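Local coordinates for putative sugar binding protein (Bacteroides vulgatus ATCC 8482, PDB 3KEZ) that probably binds sugars or related nutrients at the outer membrane as a calcium-containing member of the SusD family, at residues P267-M272 and N326-N331. Sequence-based numbering, arbitrary orientation.
With CA (calcium ion), chain C.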
ATOM      1  N   PRO A 267      14.546   0.848  10.867  1.00 13.42           N
ATOM      2  CA  PRO A 267      13.865  -0.417  10.641  1.00 13.15           C
ATOM      3  C   PRO A 267      14.794  -1.573  10.348  1.00 13.49           C
ATOM      4  O   PRO A 267      14.338  -2.715  10.307  1.00 15.29           O
ATOM      5  CB  PRO A 267      12.976  -0.128   9.420  1.00 11.74           C
ATOM      6  CG  PRO A 267      13.731   0.900   8.677  1.00 17.87           C
ATOM      7  CD  PRO A 267      14.267   1.798   9.777  1.00 12.64           C
ATOM      8  N   GLY A 268      16.069  -1.302  10.128  1.00 14.40           N
ATOM      9  CA  GLY A 268      17.043  -2.366   9.865  1.00 15.79           C
ATOM     10  C   GLY A 268      17.130  -2.770   8.404  1.00 11.93           C
ATOM     11  O   GLY A 268      16.421  -2.248   7.532  1.00 10.17           O
ATOM     12  N   LYS A 269      17.988  -3.747   8.147  1.00 13.71           N
ATOM     13  CA  LYS A 269      18.356  -4.136   6.777  1.00 10.15           C
ATOM     14  C   LYS A 269      17.276  -4.903   5.993  1.00 11.27           C
ATOM     15  O   LYS A 269      17.449  -5.158   4.792  1.00 11.14           O
ATOM     16  CB  LYS A 269      19.671  -4.905   6.797  1.00 13.97           C
ATOM     17  CG  LYS A 269      20.908  -4.037   7.105  1.00 15.07           C
ATOM     18  CD  LYS A 269      22.174  -4.904   7.222  1.00 15.95           C
ATOM     19  CE  LYS A 269      23.402  -4.063   7.590  1.00 21.74           C
ATOM     20  NZ  LYS A 269      24.648  -4.884   7.667  1.00 24.89           N
ATOM     21  N   GLU A 270      16.160  -5.264   6.632  1.00 11.66           N
ATOM     22  CA  GLU A 270      15.031  -5.863   5.878  1.00 11.36           C
ATOM     23  C   GLU A 270      14.012  -4.815   5.408  1.00 11.19           C
ATOM     24  O   GLU A 270      12.942  -5.155   4.915  1.00 11.91           O
ATOM     25  CB  GLU A 270      14.359  -6.982   6.681  1.00  9.51           C
ATOM     26  CG  GLU A 270      15.309  -8.124   6.980  1.00 14.26           C
ATOM     27  CD  GLU A 270      14.629  -9.378   7.489  1.00  9.50           C
ATOM     28  OE1 GLU A 270      13.575  -9.263   8.149  1.00 16.00           O
ATOM     29  OE2 GLU A 270      15.188 -10.474   7.237  1.00 17.85           O
ATOM     30  N   SER A 271      14.384  -3.542   5.494  1.00  8.35           N
ATOM     31  CA  SER A 271      13.542  -2.444   5.029  1.00  9.60           C
ATOM     32  C   SER A 271      13.611  -2.316   3.498  1.00  6.13           C
ATOM     33  O   SER A 271      14.557  -2.792   2.874  1.00  8.13           O
ATOM     34  CB  SER A 271      14.025  -1.127   5.659  1.00  9.99           C
ATOM     35  OG  SER A 271      15.264  -0.731   5.078  1.00 11.60           O
HETATM   36  N   MSE A 272      12.633  -1.644   2.912  1.00  7.63           N
HETATM   37  CA  MSE A 272      12.582  -1.458   1.440  1.00  8.11           C
HETATM   38  C   MSE A 272      13.846  -0.811   0.903  1.00  9.16           C
HETATM   39  O   MSE A 272      14.333  -1.183  -0.178  1.00  8.72           O
HETATM   40  CB  MSE A 272      11.338  -0.663   1.023  1.00  6.24           C
HETATM   41  CG  MSE A 272      10.008  -1.359   1.340  1.00 10.06           C
HETATM   42 SE   MSE A 272       9.854  -2.956   0.306  0.75  2.00          SE
HETATM   43  CE  MSE A 272       9.356  -2.208  -1.451  1.00 10.61           C
ATOM     44  N   ASN A 326      21.771   6.275   5.860  1.00 16.27           N
ATOM     45  CA  ASN A 326      22.018   5.041   5.126  1.00 18.04           C
ATOM     46  C   ASN A 326      20.744   4.699   4.319  1.00 13.30           C
ATOM     47  O   ASN A 326      19.659   5.117   4.682  1.00  9.09           O
ATOM     48  CB  ASN A 326      22.333   3.921   6.134  1.00 20.32           C
ATOM     49  CG  ASN A 326      22.820   2.646   5.475  1.00 29.51           C
ATOM     50  OD1 ASN A 326      22.022   1.770   5.103  1.00 28.73           O
ATOM     51  ND2 ASN A 326      24.143   2.507   5.373  1.00 34.87           N
ATOM     52  N   ILE A 327      20.873   3.947   3.237  1.00 12.13           N
ATOM     53  CA  ILE A 327      19.671   3.474   2.504  1.00 11.79           C
ATOM     54  C   ILE A 327      18.717   2.700   3.429  1.00 13.48           C
ATOM     55  O   ILE A 327      17.504   2.659   3.200  1.00 12.50           O
ATOM     56  CB  ILE A 327      20.014   2.603   1.287  1.00 13.54           C
ATOM     57  CG1 ILE A 327      20.922   1.420   1.668  1.00 17.70           C
ATOM     58  CG2 ILE A 327      20.641   3.464   0.182  1.00 16.65           C
ATOM     59  CD1 ILE A 327      21.096   0.390   0.560  1.00 10.66           C
ATOM     60  N   THR A 328      19.252   2.065   4.465  1.00  8.87           N
ATOM     61  CA  THR A 328      18.408   1.376   5.413  1.00 11.87           C
ATOM     62  C   THR A 328      17.253   2.238   5.962  1.00 12.66           C
ATOM     63  O   THR A 328      16.156   1.733   6.225  1.00 12.10           O
ATOM     64  CB  THR A 328      19.243   0.858   6.593  1.00 13.61           C
ATOM     65  OG1 THR A 328      20.142  -0.152   6.120  1.00 18.60           O
ATOM     66  CG2 THR A 328      18.356   0.290   7.646  1.00 14.96           C
ATOM     67  N   ASP A 329      17.496   3.536   6.127  1.00 11.35           N
ATOM     68  CA  ASP A 329      16.556   4.393   6.804  1.00  9.74           C
ATOM     69  C   ASP A 329      15.750   5.269   5.860  1.00 10.81           C
ATOM     70  O   ASP A 329      15.120   6.236   6.303  1.00 12.56           O
ATOM     71  CB  ASP A 329      17.295   5.199   7.852  1.00 11.84           C
ATOM     72  CG  ASP A 329      17.942   4.308   8.877  1.00 17.97           C
ATOM     73  OD1 ASP A 329      17.270   3.330   9.284  1.00 15.44           O
ATOM     74  OD2 ASP A 329      19.116   4.549   9.238  1.00 12.15           O
ATOM     75  N   ALA A 330      15.686   4.879   4.580  1.00 10.34           N
ATOM     76  CA  ALA A 330      14.816   5.544   3.625  1.00  9.76           C
ATOM     77  C   ALA A 330      13.391   5.476   4.122  1.00 10.43           C
ATOM     78  O   ALA A 330      12.932   4.423   4.627  1.00  9.70           O
ATOM     79  CB  ALA A 330      14.926   4.908   2.244  1.00  8.29           C
ATOM     80  N   ASN A 331      12.697   6.603   3.976  1.00 12.02           N
ATOM     81  CA  ASN A 331      11.275   6.704   4.257  1.00 10.44           C
ATOM     82  C   ASN A 331      10.489   5.940   3.213  1.00 11.20           C
ATOM     83  O   ASN A 331      10.988   5.694   2.117  1.00 11.20           O
ATOM     84  CB  ASN A 331      10.827   8.181   4.275  1.00 10.90           C
ATOM     85  CG  ASN A 331      11.439   8.991   5.456  1.00 14.64           C
ATOM     86  OD1 ASN A 331      12.127   8.429   6.304  1.00 12.19           O
ATOM     87  ND2 ASN A 331      11.163  10.315   5.506  1.00 11.50           N
TER
HETATM   88 CA    CA C 501      14.629   8.536   6.524  1.00 31.50          CA
HETATM   89  O   HOH W   1      14.352  10.961   7.404  1.00 14.45           O
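A type I beta turn, G268 to S271, sits against an Asx turn opened by N326, two loop motifs of this SusD-family protein, the second just ahead in sequence of two calcium ligands. T328 carries the tight part. Its CG2, anti to the backbone N (OG1 is at chi1 -66°), presses on the turn carbonyl, 3.2 Å from G268 O. S271, the N-cap residue before helix 272-275, places OG (chi1 72°) 2.9 Å from T328 O and 3.1 Å from G268 O, its single proton within reach of both carbonyl oxygens. P267 adds CG near T328 O and CD 3.4 Å from D329 OD1, a carboxylate oxygen also hydrogen-bonded to S266.

On the looser side, K269 points away from residues 326-331 and extends into an exposed position; of its side chain only CG is near T328, 4.1 Å from OG1. That hydroxyl turns instead to N326 OD1, approaching from above the carbonyl plane, while T328 N meets the same oxygen in plane, on a lone pair, at an N-H...O angle of 167°.

Residues 326-331 also supply two metal ligands, joined by N261, Q322 and E325: D329 O lies 2.4 Å from the calcium ion and N331 OD1 2.5 Å from it.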